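Local coordinates for putative hydrolase (Chromobacterium violaceum, PDB 3MCW), which probably acts as a hydrolase of the isochorismatase family, although its substrate and the reaction it carries out remain undefined, at residues T130-G135 and L171-G176. Residues are numbered along the deposited sequence; the frame is centred on the assembly and turned at random.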
ATOM      1  N   THR A 130      -0.624   5.541   2.300  1.00  4.86           N
ATOM      2  CA  THR A 130      -1.541   6.625   2.018  1.00  5.32           C
ATOM      3  C   THR A 130      -1.740   6.823   0.528  1.00  5.00           C
ATOM      4  O   THR A 130      -2.866   7.019   0.065  1.00  5.76           O
ATOM      5  CB  THR A 130      -1.061   7.907   2.718  1.00  5.24           C
ATOM      6  OG1 THR A 130      -1.020   7.725   4.134  1.00  5.80           O
ATOM      7  CG2 THR A 130      -1.969   9.068   2.427  1.00  6.75           C
ATOM      8  N   VAL A 131      -0.650   6.813  -0.236  1.00  5.18           N
ATOM      9  CA  VAL A 131      -0.735   7.031  -1.669  1.00  5.13           C
ATOM     10  C   VAL A 131      -1.451   5.891  -2.382  1.00  5.10           C
ATOM     11  O   VAL A 131      -2.242   6.123  -3.283  1.00  5.46           O
ATOM     12  CB  VAL A 131       0.659   7.310  -2.289  1.00  5.50           C
ATOM     13  CG1 VAL A 131       0.587   7.374  -3.788  1.00  7.32           C
ATOM     14  CG2 VAL A 131       1.232   8.596  -1.721  1.00  6.69           C
ATOM     15  N   ARG A 132      -1.170   4.643  -2.000  1.00  5.09           N
ATOM     16  CA  ARG A 132      -1.860   3.521  -2.648  1.00  5.20           C
ATOM     17  C   ARG A 132      -3.363   3.674  -2.443  1.00  5.62           C
ATOM     18  O   ARG A 132      -4.132   3.486  -3.397  1.00  6.12           O
ATOM     19  CB  ARG A 132      -1.374   2.169  -2.158  1.00  5.32           C
ATOM     20  CG  ARG A 132      -0.007   1.765  -2.659  1.00  5.64           C
ATOM     21  CD  ARG A 132       0.334   0.335  -2.264  1.00  7.25           C
ATOM     22  NE  ARG A 132       1.662  -0.118  -2.658  1.00  7.67           N
ATOM     23  CZ  ARG A 132       1.913  -1.225  -3.359  1.00  6.98           C
ATOM     24  NH1 ARG A 132       0.971  -1.972  -3.881  1.00  7.76           N
ATOM     25  NH2 ARG A 132       3.170  -1.634  -3.452  1.00  8.13           N
HETATM   26  N   MSE A 133      -3.787   3.969  -1.221  1.00  5.78           N
HETATM   27  CA  MSE A 133      -5.231   4.176  -0.993  0.60  5.89           C
HETATM   28  C   MSE A 133      -5.758   5.375  -1.732  1.00  6.06           C
HETATM   29  O   MSE A 133      -6.828   5.301  -2.340  1.00  7.05           O
HETATM   30  CB  MSE A 133      -5.585   4.288   0.488  0.60  6.10           C
HETATM   31  CG  MSE A 133      -5.599   3.001   1.154  0.60  5.76           C
HETATM   32 SE   MSE A 133      -6.420   3.035   2.931  0.45  6.38          SE
HETATM   33  CE  MSE A 133      -8.196   3.700   2.485  0.60  8.47           C
ATOM     34  N   ALA A 134      -5.036   6.495  -1.698  1.00  5.62           N
ATOM     35  CA  ALA A 134      -5.509   7.682  -2.413  1.00  6.08           C
ATOM     36  C   ALA A 134      -5.758   7.407  -3.885  1.00  5.94           C
ATOM     37  O   ALA A 134      -6.789   7.805  -4.436  1.00  7.21           O
ATOM     38  CB  ALA A 134      -4.524   8.837  -2.242  1.00  6.82           C
ATOM     39  N   GLY A 135      -4.795   6.785  -4.547  1.00  5.98           N
ATOM     40  CA  GLY A 135      -4.949   6.521  -5.963  1.00  6.74           C
ATOM     41  C   GLY A 135      -6.123   5.583  -6.235  1.00  6.61           C
ATOM     42  O   GLY A 135      -6.951   5.820  -7.118  1.00  7.19           O
ATOM     43  N   LEU A 171       8.950   3.919  -5.189  1.00  6.43           N
ATOM     44  CA  LEU A 171       8.555   4.843  -6.247  1.00  6.51           C
ATOM     45  C   LEU A 171       8.140   4.101  -7.524  1.00  6.44           C
ATOM     46  O   LEU A 171       7.199   4.487  -8.193  1.00  6.98           O
ATOM     47  CB  LEU A 171       9.658   5.850  -6.572  1.00  6.94           C
ATOM     48  CG  LEU A 171      10.019   6.876  -5.502  1.00  8.05           C
ATOM     49  CD1 LEU A 171      11.080   7.806  -6.075  1.00  8.59           C
ATOM     50  CD2 LEU A 171       8.800   7.585  -4.909  1.00  9.40           C
ATOM     51  N   ALA A 172       8.886   3.068  -7.891  1.00  6.76           N
ATOM     52  CA  ALA A 172       8.549   2.303  -9.082  1.00  6.99           C
ATOM     53  C   ALA A 172       7.191   1.612  -8.945  1.00  7.12           C
ATOM     54  O   ALA A 172       6.442   1.538  -9.917  1.00  8.40           O
ATOM     55  CB  ALA A 172       9.636   1.298  -9.392  1.00  8.49           C
ATOM     56  N   ASN A 173       6.910   1.068  -7.774  1.00  6.81           N
ATOM     57  CA  ASN A 173       5.602   0.436  -7.532  1.00  7.83           C
ATOM     58  C   ASN A 173       4.461   1.441  -7.521  1.00  7.45           C
ATOM     59  O   ASN A 173       3.338   1.104  -7.893  1.00  8.91           O
ATOM     60  CB  ASN A 173       5.627  -0.368  -6.230  1.00  8.76           C
ATOM     61  CG  ASN A 173       6.425  -1.700  -6.341  1.00  9.29           C
ATOM     62  OD1 ASN A 173       6.662  -2.213  -7.449  1.00 12.03           O
ATOM     63  ND2 ASN A 173       6.860  -2.200  -5.215  1.00 11.41           N
ATOM     64  N   LEU A 174       4.739   2.665  -7.098  1.00  6.59           N
ATOM     65  CA  LEU A 174       3.726   3.699  -6.990  1.00  6.76           C
ATOM     66  C   LEU A 174       3.433   4.412  -8.305  1.00  6.46           C
ATOM     67  O   LEU A 174       2.277   4.751  -8.581  1.00  7.49           O
ATOM     68  CB  LEU A 174       4.126   4.711  -5.916  1.00  6.50           C
ATOM     69  CG  LEU A 174       4.056   4.211  -4.487  1.00  7.07           C
ATOM     70  CD1 LEU A 174       4.687   5.189  -3.516  1.00  9.13           C
ATOM     71  CD2 LEU A 174       2.578   3.964  -4.082  1.00 10.27           C
ATOM     72  N   ASP A 175       4.470   4.705  -9.090  1.00  6.66           N
ATOM     73  CA  ASP A 175       4.324   5.519 -10.276  1.00  7.10           C
ATOM     74  C   ASP A 175       3.446   4.826 -11.298  1.00  7.46           C
ATOM     75  O   ASP A 175       3.575   3.624 -11.550  1.00  8.98           O
ATOM     76  CB  ASP A 175       5.682   5.847 -10.916  1.00  7.65           C
ATOM     77  CG  ASP A 175       5.535   6.854 -12.010  1.00  9.77           C
ATOM     78  OD1 ASP A 175       5.024   7.972 -11.749  1.00  8.97           O
ATOM     79  OD2 ASP A 175       5.822   6.527 -13.206  1.00 12.77           O
ATOM     80  N   GLY A 176       2.553   5.606 -11.915  1.00  7.16           N
ATOM     81  CA  GLY A 176       1.631   5.114 -12.949  1.00  8.19           C
ATOM     82  C   GLY A 176       0.427   4.406 -12.320  1.00  7.95           C
ATOM     83  O   GLY A 176      -0.720   4.778 -12.547  1.00 11.30           O
TER
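Arg132 NH2 is the polar atom that several groups grip where helix 123-136 meets the C-terminal end of helix 163-174: it forms a salt bridge with Glu128 OE2 one helical turn back and donates a hydrogen bond to Ser124 O of the second subunit. Against the facing helix Arg132 NH2 packs on Asn173 CB, at 3.9 Å. The two helices belong to the alpha/beta fold of the isochorismatase family, built on a parallel six-stranded sheet, and strand 140-149 follows the first of them. The closest pair of CA atoms, Arg132 CA and Leu174 CA, is 7.1 Å apart. Between the two segments the side chains meet by van der Waals packing alone, without a polar bond. The guanidinium approaches Asn173 obliquely, its plane turned 65° from that of the amide, and Arg132 NH2 stays 4.1 Å from Asn173 ND2, two nitrogens that both carry N-H donors, and they form no bond. An extended chain from CG to NE carries the charged end out to the subunit interface, where Lys153 of the second subunit packs on Asn173. Nearer the backbone, the same chain offers its methylene to Leu174: Arg132 CG touches Leu174 CD2 at 3.7 Å, and the two side chains cross at about a right angle. Leu143 of strand 140-149 also touches Leu174, and Cys179 packs on Val131, so the Val131–Leu174 packing is buried against the sheet and the loop that holds Cys179. Leu174 CD2 thus reaches a second neighbour across the contact: Val131 CG1, turned to it by a chi1 of 173°, anti to the backbone N, approaches Leu174 CD2 at 4.0 Å.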